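Local coordinates for protein ADP-ribosylating toxin CARDS (Mycoplasma pneumoniae, PDB 4TLV) that transfers ADP-ribose from NAD(+) to multiple target proteins in vitro, vacuolates mammalian cells and disrupts the respiratory epithelium, as the main virulence factor of its bacterium, at residues T52-T57 / Y131-F136; W150-V155 / T173-P178; S336-T341 / V360-K365; E381-T386 / L403-L408. All coordinates share one frame; numbering follows the deposited sequence.

Interaction 1: T52-T57 / Y131-F136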
loop_
_atom_site.group_PDB
_atom_site.type_symbol
_atom_site.label_atom_id
_atom_site.label_comp_id
_atom_site.label_asym_id
_atom_site.label_seq_id
_atom_site.Cartn_x
_atom_site.Cartn_y
_atom_site.Cartn_z
ATOM N N THR A 52 9.582 9.766 -5.745
ATOM C CA THR A 52 9.800 8.507 -6.437
ATOM C C THR A 52 8.924 7.478 -5.729
ATOM O O THR A 52 8.360 7.742 -4.668
ATOM C CB THR A 52 11.272 8.012 -6.322
ATOM O OG1 THR A 52 11.533 7.623 -4.961
ATOM C CG2 THR A 52 12.279 9.093 -6.758
ATOM N N SER A 53 8.822 6.294 -6.307
ATOM C CA SER A 53 7.976 5.252 -5.744
ATOM C C SER A 53 8.781 3.955 -5.556
ATOM O O SER A 53 9.723 3.685 -6.292
ATOM C CB SER A 53 6.774 5.013 -6.664
ATOM O OG SER A 53 6.000 3.926 -6.191
ATOM N N GLU A 54 8.417 3.162 -4.555
ATOM C CA GLU A 54 9.114 1.916 -4.299
ATOM C C GLU A 54 8.884 0.877 -5.410
ATOM O O GLU A 54 9.675 -0.037 -5.562
ATOM C CB GLU A 54 8.692 1.351 -2.935
ATOM C CG GLU A 54 9.717 0.422 -2.295
ATOM C CD GLU A 54 9.304 0.013 -0.882
ATOM O OE1 GLU A 54 9.250 0.886 0.015
ATOM O OE2 GLU A 54 9.021 -1.181 -0.672
ATOM N N THR A 55 7.821 1.021 -6.194
ATOM C CA THR A 55 7.549 0.055 -7.278
ATOM C C THR A 55 7.199 0.758 -8.586
ATOM O O THR A 55 6.643 1.855 -8.571
ATOM C CB THR A 55 6.348 -0.893 -6.963
ATOM O OG1 THR A 55 5.119 -0.147 -6.943
ATOM C CG2 THR A 55 6.532 -1.627 -5.628
ATOM N N PRO A 56 7.483 0.105 -9.730
ATOM C CA PRO A 56 7.103 0.683 -11.023
ATOM C C PRO A 56 5.586 0.845 -11.145
ATOM O O PRO A 56 5.099 1.819 -11.713
ATOM C CB PRO A 56 7.595 -0.365 -12.041
ATOM C CG PRO A 56 8.679 -1.092 -11.341
ATOM C CD PRO A 56 8.282 -1.126 -9.882
ATOM N N THR A 57 4.836 -0.106 -10.607
ATOM C CA THR A 57 3.392 -0.040 -10.709
ATOM C C THR A 57 2.812 1.199 -10.015
ATOM O O THR A 57 1.909 1.851 -10.545
ATOM C CB THR A 57 2.737 -1.315 -10.152
ATOM O OG1 THR A 57 3.215 -2.442 -10.892
ATOM C CG2 THR A 57 1.222 -1.232 -10.279
ATOM N N TYR A 131 -0.823 4.504 -1.450
ATOM C CA TYR A 131 -0.559 3.572 -2.551
ATOM C C TYR A 131 0.605 4.046 -3.419
ATOM O O TYR A 131 1.189 3.260 -4.175
ATOM C CB TYR A 131 -1.804 3.412 -3.441
ATOM C CG TYR A 131 -2.004 4.604 -4.361
ATOM C CD1 TYR A 131 -1.424 4.640 -5.626
ATOM C CD2 TYR A 131 -2.753 5.703 -3.954
ATOM C CE1 TYR A 131 -1.573 5.738 -6.452
ATOM C CE2 TYR A 131 -2.897 6.816 -4.774
ATOM C CZ TYR A 131 -2.315 6.822 -6.023
ATOM O OH TYR A 131 -2.463 7.922 -6.847
ATOM N N GLN A 132 0.921 5.341 -3.345
ATOM C CA GLN A 132 2.053 5.885 -4.101
ATOM C C GLN A 132 3.401 5.275 -3.691
ATOM O O GLN A 132 4.382 5.362 -4.432
ATOM C CB GLN A 132 2.101 7.421 -3.993
ATOM C CG GLN A 132 0.898 8.100 -4.652
ATOM C CD GLN A 132 0.926 9.608 -4.532
ATOM O OE1 GLN A 132 0.448 10.271 -5.563
ATOM N NE2 GLN A 132 1.381 10.173 -3.523
ATOM N N ARG A 133 3.444 4.653 -2.517
ATOM C CA ARG A 133 4.681 4.050 -2.025
ATOM C C ARG A 133 5.827 5.046 -2.136
ATOM O O ARG A 133 6.923 4.685 -2.561
ATOM C CB ARG A 133 5.021 2.779 -2.827
ATOM C CG ARG A 133 3.948 1.687 -2.764
ATOM C CD ARG A 133 4.072 0.806 -1.521
ATOM N NE ARG A 133 5.301 -0.018 -1.482
ATOM C CZ ARG A 133 5.439 -1.218 -2.050
ATOM N NH1 ARG A 133 4.443 -1.770 -2.756
ATOM N NH2 ARG A 133 6.587 -1.879 -1.920
ATOM N N GLU A 134 5.579 6.300 -1.758
ATOM C CA GLU A 134 6.539 7.377 -2.045
ATOM C C GLU A 134 7.799 7.345 -1.193
ATOM O O GLU A 134 7.741 7.248 0.026
ATOM C CB GLU A 134 5.910 8.782 -1.930
ATOM C CG GLU A 134 6.963 9.891 -2.182
ATOM C CD GLU A 134 6.397 11.299 -2.239
ATOM O OE1 GLU A 134 5.202 11.495 -1.923
ATOM O OE2 GLU A 134 7.170 12.212 -2.596
ATOM N N TRP A 135 8.940 7.415 -1.862
ATOM C CA TRP A 135 10.206 7.749 -1.213
ATOM C C TRP A 135 10.560 9.102 -1.814
ATOM O O TRP A 135 10.561 9.258 -3.040
ATOM C CB TRP A 135 11.275 6.712 -1.565
ATOM C CG TRP A 135 11.107 5.421 -0.820
ATOM C CD1 TRP A 135 10.231 4.422 -1.101
ATOM C CD2 TRP A 135 11.838 5.008 0.344
ATOM N NE1 TRP A 135 10.367 3.401 -0.184
ATOM C CE2 TRP A 135 11.351 3.739 0.708
ATOM C CE3 TRP A 135 12.868 5.590 1.107
ATOM C CZ2 TRP A 135 11.855 3.030 1.802
ATOM C CZ3 TRP A 135 13.353 4.899 2.194
ATOM C CH2 TRP A 135 12.848 3.618 2.533
ATOM N N PHE A 136 10.788 10.098 -0.972
ATOM C CA PHE A 136 11.159 11.405 -1.486
ATOM C C PHE A 136 12.636 11.633 -1.238
ATOM O O PHE A 136 13.196 11.097 -0.276
ATOM C CB PHE A 136 10.299 12.525 -0.881
ATOM C CG PHE A 136 10.473 12.719 0.611
ATOM C CD1 PHE A 136 9.734 11.960 1.516
ATOM C CD2 PHE A 136 11.340 13.690 1.106
ATOM C CE1 PHE A 136 9.869 12.143 2.885
ATOM C CE2 PHE A 136 11.474 13.880 2.486
ATOM C CZ PHE A 136 10.727 13.103 3.370
#
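Gln132 opens the contact through its carbonyl O, which accepts a 2.8 Å hydrogen bond from Ser53 OG. It does so where strand 49-53 pairs antiparallel with strand 134-138 in the mono-ADP-ribosyltransferase domain. Thr52 and Ser53 close a Ser-Thr-Ser sequence, and Gln132-Arg133-Glu134 fits a (Q/E)-X-E pattern, consistent with two motifs of related ADP-ribosylating toxins. The amide end of Gln132 turns away to Ser227.

Arg133 takes a left-handed backbone conformation, and its O receives Glu54 N. Its side chain, bent at two successive bonds, brings NH2 2.8 Å from Glu54 OE2 in a salt bridge. The oxygen lies in the guanidinium plane, yet NH2 stands above the carboxylate, the two planes being 87° apart. Thr55 CG2 packs over one guanidinium face, 3.6 Å from Arg133 NH1. Arg590, near the C-terminus, is a second partner of Glu54 OE2.

Glu134 sends its CA hydrogen toward Thr52 O, while its carboxylate binds His38 on the face it shares with Ser53. Trp135 forms a hydrogen-bonded pair with Thr52, and Trp135 O is doubly gripped, by Thr52 N at 2.9 Å and by Thr52 OG1 at 2.7 Å. The indole reaches back to Glu54: Trp135 NE1 donates to OE1 at 2.8 Å, nearly straight at 166°, in the ring plane and on the anti lone pair of the carboxylate.

Interaction 2: W150-V155 / T173-P178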
loop_
_atom_site.group_PDB
_atom_site.type_symbol
_atom_site.label_atom_id
_atom_site.label_comp_id
_atom_site.label_asym_id
_atom_site.label_seq_id
_atom_site.Cartn_x
_atom_site.Cartn_y
_atom_site.Cartn_z
ATOM N N TRP A 150 12.729 3.097 -19.385
ATOM C CA TRP A 150 11.868 2.434 -20.369
ATOM C C TRP A 150 10.870 3.447 -20.895
ATOM O O TRP A 150 10.347 4.260 -20.136
ATOM C CB TRP A 150 11.034 1.312 -19.741
ATOM C CG TRP A 150 11.793 0.182 -19.187
ATOM C CD1 TRP A 150 12.015 -1.025 -19.779
ATOM C CD2 TRP A 150 12.435 0.131 -17.913
ATOM N NE1 TRP A 150 12.756 -1.830 -18.948
ATOM C CE2 TRP A 150 13.026 -1.141 -17.794
ATOM C CE3 TRP A 150 12.555 1.036 -16.851
ATOM C CZ2 TRP A 150 13.735 -1.532 -16.661
ATOM C CZ3 TRP A 150 13.263 0.650 -15.731
ATOM C CH2 TRP A 150 13.844 -0.623 -15.645
ATOM N N LEU A 151 10.583 3.393 -22.191
ATOM C CA LEU A 151 9.491 4.180 -22.751
ATOM C C LEU A 151 8.175 3.609 -22.235
ATOM O O LEU A 151 7.968 2.398 -22.267
ATOM C CB LEU A 151 9.519 4.111 -24.283
ATOM C CG LEU A 151 8.331 4.766 -24.983
ATOM C CD1 LEU A 151 8.292 6.270 -24.724
ATOM C CD2 LEU A 151 8.369 4.472 -26.480
ATOM N N VAL A 152 7.290 4.461 -21.730
ATOM C CA VAL A 152 5.982 3.965 -21.302
ATOM C C VAL A 152 4.912 4.730 -22.045
ATOM O O VAL A 152 5.121 5.873 -22.440
ATOM C CB VAL A 152 5.751 4.102 -19.786
ATOM C CG1 VAL A 152 6.853 3.379 -19.020
ATOM C CG2 VAL A 152 5.696 5.562 -19.384
ATOM N N ASP A 153 3.769 4.093 -22.252
ATOM C CA ASP A 153 2.653 4.779 -22.884
ATOM C C ASP A 153 1.332 4.389 -22.228
ATOM O O ASP A 153 1.238 3.380 -21.514
ATOM C CB ASP A 153 2.638 4.547 -24.407
ATOM C CG ASP A 153 2.473 3.083 -24.782
ATOM O OD1 ASP A 153 1.982 2.302 -23.950
ATOM O OD2 ASP A 153 2.810 2.711 -25.927
ATOM N N ALA A 154 0.327 5.226 -22.434
ATOM C CA ALA A 154 -1.001 4.937 -21.934
ATOM C C ALA A 154 -1.861 4.672 -23.157
ATOM O O ALA A 154 -1.842 5.463 -24.097
ATOM C CB ALA A 154 -1.538 6.121 -21.158
ATOM N N VAL A 155 -2.605 3.573 -23.144
ATOM C CA VAL A 155 -3.488 3.222 -24.253
ATOM C C VAL A 155 -4.872 2.795 -23.759
ATOM O O VAL A 155 -5.010 2.216 -22.677
ATOM C CB VAL A 155 -2.871 2.091 -25.094
ATOM C CG1 VAL A 155 -1.577 2.562 -25.728
ATOM C CG2 VAL A 155 -2.620 0.874 -24.223
ATOM N N THR A 173 -1.649 1.306 -18.891
ATOM C CA THR A 173 -0.305 1.735 -19.242
ATOM C C THR A 173 0.482 0.537 -19.716
ATOM O O THR A 173 0.131 -0.607 -19.425
ATOM C CB THR A 173 0.409 2.380 -18.044
ATOM O OG1 THR A 173 0.405 1.459 -16.949
ATOM C CG2 THR A 173 -0.326 3.649 -17.615
ATOM N N ARG A 174 1.539 0.801 -20.469
ATOM C CA ARG A 174 2.426 -0.258 -20.917
ATOM C C ARG A 174 3.872 0.163 -20.698
ATOM O O ARG A 174 4.241 1.313 -20.954
ATOM C CB ARG A 174 2.187 -0.561 -22.400
ATOM C CG ARG A 174 0.793 -1.089 -22.704
ATOM C CD ARG A 174 0.701 -1.510 -24.158
ATOM N NE ARG A 174 1.205 -0.453 -25.025
ATOM C CZ ARG A 174 1.435 -0.602 -26.325
ATOM N NH1 ARG A 174 1.199 -1.771 -26.909
ATOM N NH2 ARG A 174 1.899 0.417 -27.040
ATOM N N ILE A 175 4.684 -0.763 -20.206
ATOM C CA ILE A 175 6.115 -0.523 -20.133
ATOM C C ILE A 175 6.777 -1.210 -21.330
ATOM O O ILE A 175 6.834 -2.433 -21.421
ATOM C CB ILE A 175 6.701 -1.021 -18.806
ATOM C CG1 ILE A 175 5.944 -0.385 -17.633
ATOM C CG2 ILE A 175 8.209 -0.703 -18.730
ATOM C CD1 ILE A 175 6.358 -0.906 -16.273
ATOM N N ASN A 176 7.261 -0.409 -22.264
ATOM C CA ASN A 176 7.813 -0.955 -23.495
ATOM C C ASN A 176 9.286 -1.379 -23.400
ATOM O O ASN A 176 10.113 -0.655 -22.837
ATOM C CB ASN A 176 7.616 0.063 -24.613
ATOM C CG ASN A 176 6.149 0.409 -24.811
ATOM O OD1 ASN A 176 5.331 -0.469 -25.094
ATOM N ND2 ASN A 176 5.803 1.681 -24.625
ATOM N N GLU A 177 9.601 -2.556 -23.938
ATOM C CA GLU A 177 10.995 -2.950 -24.160
ATOM C C GLU A 177 11.526 -2.097 -25.297
ATOM O O GLU A 177 10.744 -1.565 -26.088
ATOM C CB GLU A 177 11.113 -4.431 -24.530
ATOM C CG GLU A 177 10.518 -5.389 -23.518
ATOM C CD GLU A 177 11.100 -5.229 -22.118
ATOM O OE1 GLU A 177 12.194 -4.644 -21.978
ATOM O OE2 GLU A 177 10.459 -5.697 -21.151
ATOM N N PRO A 178 12.858 -1.930 -25.372
ATOM C CA PRO A 178 13.852 -2.504 -24.466
ATOM C C PRO A 178 14.269 -1.509 -23.396
ATOM O O PRO A 178 14.067 -0.303 -23.524
ATOM C CB PRO A 178 15.055 -2.750 -25.388
ATOM C CG PRO A 178 14.789 -1.906 -26.654
ATOM C CD PRO A 178 13.507 -1.139 -26.427
HETATM O O HOH W 1 13.098 -4.634 -19.184
HETATM O O HOH W 2 11.835 1.155 -23.618
#
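Asp153 and Arg174 face each other in a side-on, two-point salt bridge. Arg174 NE donates to Asp153 OD1 at 3.1 Å on its syn lone pair, Arg174 NH2 to Asp153 OD2 at 2.7 Å, and the carboxylate and guanidinium planes are only 10° from coplanar. Asn176 ND2 adds a weak bond to OD2, its amide plane steeply turned against the carboxylate.

The backbones of Asp153 and Arg174 exchange two hydrogen bonds, and Asn176 N continues the ladder to Leu151 O at 2.9 Å. Farther along, one water links Trp150 NE1 to Glu177 OE1, and another joins Leu151 N to Asn176 O and Pro178 O, bridging the strands where Pro178 follows a cis peptide.

Packing completes the contact. Ile175 CG2 lies 3.6 Å from Trp150 CB, while Asn176 O approaches the indole edge at CD1. Val152 CG1 runs beside Ile175 CG1, 4.1 Å away, and on that face Ile60 and Phe63 touch Val152 and Thr173. This antiparallel register belongs to the beta hairpin of strands 146-156 and 168-181, within the five-stranded sheet of the mono-ADP-ribosyltransferase domain.

Interaction 3: S336-T341 / V360-K365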
loop_
_atom_site.group_PDB
_atom_site.type_symbol
_atom_site.label_atom_id
_atom_site.label_comp_id
_atom_site.label_asym_id
_atom_site.label_seq_id
_atom_site.Cartn_x
_atom_site.Cartn_y
_atom_site.Cartn_z
ATOM N N SER A 336 -9.169 -10.478 -0.009
ATOM C CA SER A 336 -8.396 -10.326 -1.247
ATOM C C SER A 336 -7.815 -11.667 -1.687
ATOM O O SER A 336 -7.514 -12.519 -0.850
ATOM C CB SER A 336 -7.223 -9.354 -1.018
ATOM O OG SER A 336 -7.682 -8.030 -0.846
ATOM N N LEU A 337 -7.674 -11.845 -2.999
ATOM C CA LEU A 337 -6.972 -12.986 -3.568
ATOM C C LEU A 337 -5.539 -12.993 -3.078
ATOM O O LEU A 337 -4.845 -11.972 -3.136
ATOM C CB LEU A 337 -6.985 -12.910 -5.100
ATOM C CG LEU A 337 -8.174 -13.610 -5.768
ATOM C CD1 LEU A 337 -9.511 -13.101 -5.285
ATOM C CD2 LEU A 337 -8.062 -13.518 -7.298
ATOM N N THR A 338 -5.089 -14.150 -2.609
ATOM C CA THR A 338 -3.781 -14.255 -1.992
ATOM C C THR A 338 -3.078 -15.486 -2.568
ATOM O O THR A 338 -3.669 -16.565 -2.632
ATOM C CB THR A 338 -3.931 -14.382 -0.458
ATOM O OG1 THR A 338 -4.734 -13.299 0.040
ATOM C CG2 THR A 338 -2.582 -14.375 0.234
ATOM N N ALA A 339 -1.838 -15.312 -3.015
ATOM C CA ALA A 339 -1.052 -16.412 -3.561
ATOM C C ALA A 339 -0.298 -17.118 -2.432
ATOM O O ALA A 339 0.621 -16.550 -1.844
ATOM C CB ALA A 339 -0.075 -15.895 -4.600
ATOM N N PHE A 340 -0.711 -18.347 -2.125
ATOM C CA PHE A 340 -0.110 -19.135 -1.047
ATOM C C PHE A 340 0.805 -20.225 -1.594
ATOM O O PHE A 340 0.535 -20.810 -2.639
ATOM C CB PHE A 340 -1.199 -19.798 -0.207
ATOM C CG PHE A 340 -1.913 -18.864 0.716
ATOM C CD1 PHE A 340 -1.331 -18.481 1.922
ATOM C CD2 PHE A 340 -3.174 -18.385 0.400
ATOM C CE1 PHE A 340 -1.995 -17.620 2.783
ATOM C CE2 PHE A 340 -3.850 -17.532 1.270
ATOM C CZ PHE A 340 -3.259 -17.149 2.456
ATOM N N THR A 341 1.885 -20.505 -0.881
ATOM C CA THR A 341 2.798 -21.571 -1.273
ATOM C C THR A 341 2.148 -22.936 -1.074
ATOM O O THR A 341 1.276 -23.108 -0.216
ATOM C CB THR A 341 4.059 -21.550 -0.420
ATOM O OG1 THR A 341 3.682 -21.662 0.960
ATOM C CG2 THR A 341 4.823 -20.255 -0.632
ATOM N N VAL A 360 2.628 -8.653 0.288
ATOM C CA VAL A 360 3.141 -8.840 -1.068
ATOM C C VAL A 360 2.394 -9.972 -1.777
ATOM O O VAL A 360 2.159 -9.906 -2.979
ATOM C CB VAL A 360 4.667 -9.092 -1.073
ATOM C CG1 VAL A 360 5.173 -9.391 -2.493
ATOM C CG2 VAL A 360 5.409 -7.876 -0.505
ATOM N N ASN A 361 1.985 -10.995 -1.030
ATOM C CA ASN A 361 1.279 -12.116 -1.644
ATOM C C ASN A 361 -0.162 -11.790 -2.073
ATOM O O ASN A 361 -0.817 -12.616 -2.701
ATOM C CB ASN A 361 1.343 -13.388 -0.772
ATOM C CG ASN A 361 0.667 -13.222 0.587
ATOM O OD1 ASN A 361 0.031 -12.198 0.869
ATOM N ND2 ASN A 361 0.795 -14.246 1.439
ATOM N N GLN A 362 -0.630 -10.576 -1.771
ATOM C CA GLN A 362 -1.917 -10.102 -2.299
ATOM C C GLN A 362 -1.761 -9.108 -3.451
ATOM O O GLN A 362 -2.744 -8.512 -3.894
ATOM C CB GLN A 362 -2.776 -9.454 -1.197
ATOM C CG GLN A 362 -3.089 -10.351 0.008
ATOM C CD GLN A 362 -3.824 -9.600 1.116
ATOM O OE1 GLN A 362 -4.176 -8.430 0.971
ATOM N NE2 GLN A 362 -4.065 -10.277 2.228
ATOM N N LYS A 363 -0.541 -8.912 -3.939
ATOM C CA LYS A 363 -0.326 -7.948 -5.013
ATOM C C LYS A 363 -0.223 -8.617 -6.388
ATOM O O LYS A 363 0.473 -9.625 -6.552
ATOM C CB LYS A 363 0.890 -7.069 -4.717
ATOM C CG LYS A 363 0.735 -6.256 -3.401
ATOM C CD LYS A 363 1.844 -5.206 -3.291
ATOM C CE LYS A 363 1.788 -4.440 -1.964
ATOM N NZ LYS A 363 0.415 -3.849 -1.678
ATOM N N TRP A 364 -0.919 -8.031 -7.362
ATOM C CA TRP A 364 -1.070 -8.605 -8.703
ATOM C C TRP A 364 -0.814 -7.545 -9.760
ATOM O O TRP A 364 -1.088 -6.368 -9.532
ATOM C CB TRP A 364 -2.497 -9.123 -8.889
ATOM C CG TRP A 364 -2.882 -10.161 -7.863
ATOM C CD1 TRP A 364 -3.530 -9.949 -6.668
ATOM C CD2 TRP A 364 -2.620 -11.565 -7.937
ATOM N NE1 TRP A 364 -3.684 -11.139 -6.005
ATOM C CE2 TRP A 364 -3.144 -12.150 -6.765
ATOM C CE3 TRP A 364 -2.006 -12.392 -8.895
ATOM C CZ2 TRP A 364 -3.063 -13.532 -6.511
ATOM C CZ3 TRP A 364 -1.938 -13.776 -8.646
ATOM C CH2 TRP A 364 -2.466 -14.324 -7.468
ATOM N N LYS A 365 -0.287 -7.960 -10.907
ATOM C CA LYS A 365 -0.107 -7.062 -12.051
ATOM C C LYS A 365 -0.985 -7.600 -13.156
ATOM O O LYS A 365 -1.182 -8.812 -13.246
ATOM C CB LYS A 365 1.344 -7.090 -12.554
ATOM C CG LYS A 365 2.368 -6.341 -11.718
ATOM C CD LYS A 365 3.795 -6.720 -12.188
ATOM C CE LYS A 365 3.953 -8.242 -12.165
ATOM N NZ LYS A 365 5.316 -8.742 -12.515
HETATM O O HOH W 3 -5.302 -9.486 -3.774
HETATM O O HOH W 4 2.242 -16.641 0.343
#
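Leu337 O is approached by Trp364, by Gln362 and by a water. Trp364 NE1 donates to it at 3.2 Å; the N-H is nearly straight at 166°, and the oxygen lies in the indole plane, but NE1 stands well above the carbonyl plane. Gln362 CA adds a CH...O contact, and the water sits 2.6 Å from Leu337 O, also within reach of Gln362 O. Two residues on from Leu337, Ala339 N donates to Asn361 O at 2.9 Å, and a second water connects Ala339 O with Asn361 ND2.

Asn361 CG occupies the position between its backbone N and carbonyl carbon (chi1 63°), and the amide meets Thr338 CG2 with CG at 3.5 Å. That methyl also lies over a face of the Phe340 ring. Gln362 extends past Thr338, its CG 3.4 Å from OG1, and its buried amide is satisfied by Val354 O and Ala356 N; Thr338 OG1 is hydrogen-bonded to Ser353 OG. The indole then packs obliquely against Ala339, whose CB is 4.1 Å from Trp364 CH2.

Gln362-Lys363-Trp364 reads as a Gln-X-Trp sequence, and its anchored glutamine and core tryptophan are consistent with the QXW motif of ricin-type beta trefoils, in keeping with the trefoil fold of the D2 domain.

Interaction 4: E381-T386 / L403-L408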
loop_
_atom_site.group_PDB
_atom_site.type_symbol
_atom_site.label_atom_id
_atom_site.label_comp_id
_atom_site.label_asym_id
_atom_site.label_seq_id
_atom_site.Cartn_x
_atom_site.Cartn_y
_atom_site.Cartn_z
ATOM N N GLU A 381 3.106 -10.553 -7.611
ATOM C CA GLU A 381 4.324 -9.875 -7.172
ATOM C C GLU A 381 5.167 -10.777 -6.273
ATOM O O GLU A 381 6.340 -10.509 -6.054
ATOM C CB GLU A 381 4.024 -8.557 -6.436
ATOM C CG GLU A 381 3.393 -7.476 -7.301
ATOM C CD GLU A 381 4.369 -6.859 -8.301
ATOM O OE1 GLU A 381 5.564 -7.249 -8.328
ATOM O OE2 GLU A 381 3.935 -5.968 -9.056
ATOM N N LEU A 382 4.568 -11.845 -5.748
ATOM C CA LEU A 382 5.315 -12.761 -4.880
ATOM C C LEU A 382 6.464 -13.442 -5.644
ATOM O O LEU A 382 7.494 -13.804 -5.057
ATOM C CB LEU A 382 4.375 -13.805 -4.265
ATOM C CG LEU A 382 4.944 -14.625 -3.106
ATOM C CD1 LEU A 382 5.290 -13.715 -1.930
ATOM C CD2 LEU A 382 3.974 -15.696 -2.679
ATOM N N LEU A 383 6.299 -13.593 -6.955
ATOM C CA LEU A 383 7.283 -14.298 -7.772
ATOM C C LEU A 383 8.309 -13.355 -8.380
ATOM O O LEU A 383 9.145 -13.771 -9.178
ATOM C CB LEU A 383 6.599 -15.133 -8.861
ATOM C CG LEU A 383 5.829 -16.353 -8.338
ATOM C CD1 LEU A 383 5.041 -17.035 -9.437
ATOM C CD2 LEU A 383 6.785 -17.338 -7.673
ATOM N N GLY A 384 8.249 -12.083 -7.994
ATOM C CA GLY A 384 9.290 -11.134 -8.360
ATOM C C GLY A 384 9.491 -10.980 -9.856
ATOM O O GLY A 384 8.527 -10.894 -10.619
ATOM N N GLN A 385 10.751 -10.959 -10.281
ATOM C CA GLN A 385 11.075 -10.740 -11.689
ATOM C C GLN A 385 10.774 -11.959 -12.550
ATOM O O GLN A 385 10.890 -11.896 -13.775
ATOM C CB GLN A 385 12.547 -10.335 -11.864
ATOM C CG GLN A 385 12.963 -9.089 -11.085
ATOM C CD GLN A 385 12.161 -7.854 -11.466
ATOM O OE1 GLN A 385 11.449 -7.842 -12.473
ATOM N NE2 GLN A 385 12.278 -6.801 -10.658
ATOM N N THR A 386 10.407 -13.070 -11.917
ATOM C CA THR A 386 10.074 -14.280 -12.670
ATOM C C THR A 386 8.740 -14.130 -13.390
ATOM O O THR A 386 7.694 -13.977 -12.750
ATOM C CB THR A 386 9.994 -15.523 -11.767
ATOM O OG1 THR A 386 11.262 -15.763 -11.145
ATOM C CG2 THR A 386 9.607 -16.729 -12.584
ATOM N N LEU A 403 -7.486 -22.432 -8.663
ATOM C CA LEU A 403 -6.713 -21.423 -9.377
ATOM C C LEU A 403 -5.285 -21.391 -8.850
ATOM O O LEU A 403 -5.071 -21.306 -7.643
ATOM C CB LEU A 403 -7.365 -20.039 -9.216
ATOM C CG LEU A 403 -6.642 -18.867 -9.873
ATOM C CD1 LEU A 403 -6.623 -19.032 -11.397
ATOM C CD2 LEU A 403 -7.300 -17.529 -9.460
ATOM N N TYR A 404 -4.311 -21.456 -9.759
ATOM C CA TYR A 404 -2.900 -21.485 -9.368
ATOM C C TYR A 404 -2.110 -20.336 -9.978
ATOM O O TYR A 404 -2.568 -19.678 -10.904
ATOM C CB TYR A 404 -2.244 -22.801 -9.797
ATOM C CG TYR A 404 -3.015 -24.038 -9.386
ATOM C CD1 TYR A 404 -2.983 -24.502 -8.074
ATOM C CD2 TYR A 404 -3.778 -24.741 -10.311
ATOM C CE1 TYR A 404 -3.694 -25.635 -7.696
ATOM C CE2 TYR A 404 -4.492 -25.875 -9.947
ATOM C CZ TYR A 404 -4.441 -26.318 -8.641
ATOM O OH TYR A 404 -5.153 -27.438 -8.284
ATOM N N VAL A 405 -0.914 -20.106 -9.446
ATOM C CA VAL A 405 0.042 -19.203 -10.055
ATOM C C VAL A 405 1.301 -20.017 -10.332
ATOM O O VAL A 405 1.803 -20.700 -9.434
ATOM C CB VAL A 405 0.423 -18.060 -9.110
ATOM C CG1 VAL A 405 1.414 -17.124 -9.795
ATOM C CG2 VAL A 405 -0.825 -17.320 -8.633
ATOM N N CYS A 406 1.804 -19.935 -11.562
ATOM C CA CYS A 406 3.018 -20.644 -11.970
ATOM C C CYS A 406 3.927 -19.745 -12.782
ATOM O O CYS A 406 3.452 -18.890 -13.523
ATOM C CB CYS A 406 2.681 -21.841 -12.869
ATOM S SG CYS A 406 1.476 -22.993 -12.226
ATOM N N PRO A 407 5.245 -19.967 -12.673
ATOM C CA PRO A 407 6.174 -19.392 -13.653
ATOM C C PRO A 407 5.723 -19.786 -15.060
ATOM O O PRO A 407 5.165 -20.873 -15.244
ATOM C CB PRO A 407 7.506 -20.069 -13.315
ATOM C CG PRO A 407 7.375 -20.498 -11.884
ATOM C CD PRO A 407 5.917 -20.829 -11.684
ATOM N N LEU A 408 5.937 -18.917 -16.038
ATOM C CA LEU A 408 5.543 -19.228 -17.408
ATOM C C LEU A 408 6.418 -20.345 -17.968
ATOM O O LEU A 408 5.984 -21.123 -18.808
ATOM C CB LEU A 408 5.657 -17.993 -18.298
ATOM C CG LEU A 408 4.774 -16.820 -17.878
ATOM C CD1 LEU A 408 4.988 -15.626 -18.799
ATOM C CD2 LEU A 408 3.322 -17.237 -17.835
#
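Leu383 CD1 meets Val405 CG1 at 3.6 Å, the closest approach in a small, purely apolar contact. The two side chains slide past each other in opposite directions, and the same Leu383 methyl reaches toward Pro407, whose ring atom CD lies 4.5 Å away. Leu383 chi2 (173°) sets CD1 anti to CA and so carries that methyl outward to Val405. Beside this pair Thr386 crosses Pro407, its CG2 methyl 4.0 Å from Pro407 CB.

Behind these side chains, Leu383 to Thr386 form a type II' beta turn, with Thr386 N donating to Leu383 O at 3.1 Å. Gly384 takes the first central position with phi 59°. Leu383 and Thr386 thus leave the two ends of one turn to touch strand 401-407. In the beta-trefoil D2 domain this turn lies in the connection between strands 375-380 and 388-393, the latter being a direct neighbour of strand 401-407 in the sheet.

A short 3-10 segment, 381-383, leads into the turn, and Gly384 N closes it onto Glu381 O. On the exit side Thr386 O accepts from Asn388 ND2. Val405 is set from the strand side: its backbone is bonded to Leu348, and its side chain also packs on Leu348, Val350 and Asn388.

In the fold
Interactions 1 and 2 lie in the mono-ADP-ribosyltransferase domain, their centres 18 Å apart, whereas 3 and 4 share one D2 sheet with centres 10 Å apart. In D2 the link is direct: Lys363 O and Glu381 N are 3.0 Å apart, a probable hydrogen bond, and Trp364 CH2 packs 3.6 Å from Val405 CG2. Interaction 1 faces D2 across the domain boundary, with Arg133 NH1 3.8 Å from Lys363 CE. Interaction 1 also adjoins the inferred NAD(+)-binding region, where Ser53, Gln132 and Glu134 touch Phe230. Interaction 2 touches none of the other three: about 4 Å separates its nearest atoms from interaction 1 and about 8 Å from interactions 3 and 4, although Val155 packs on Ile373 of D2.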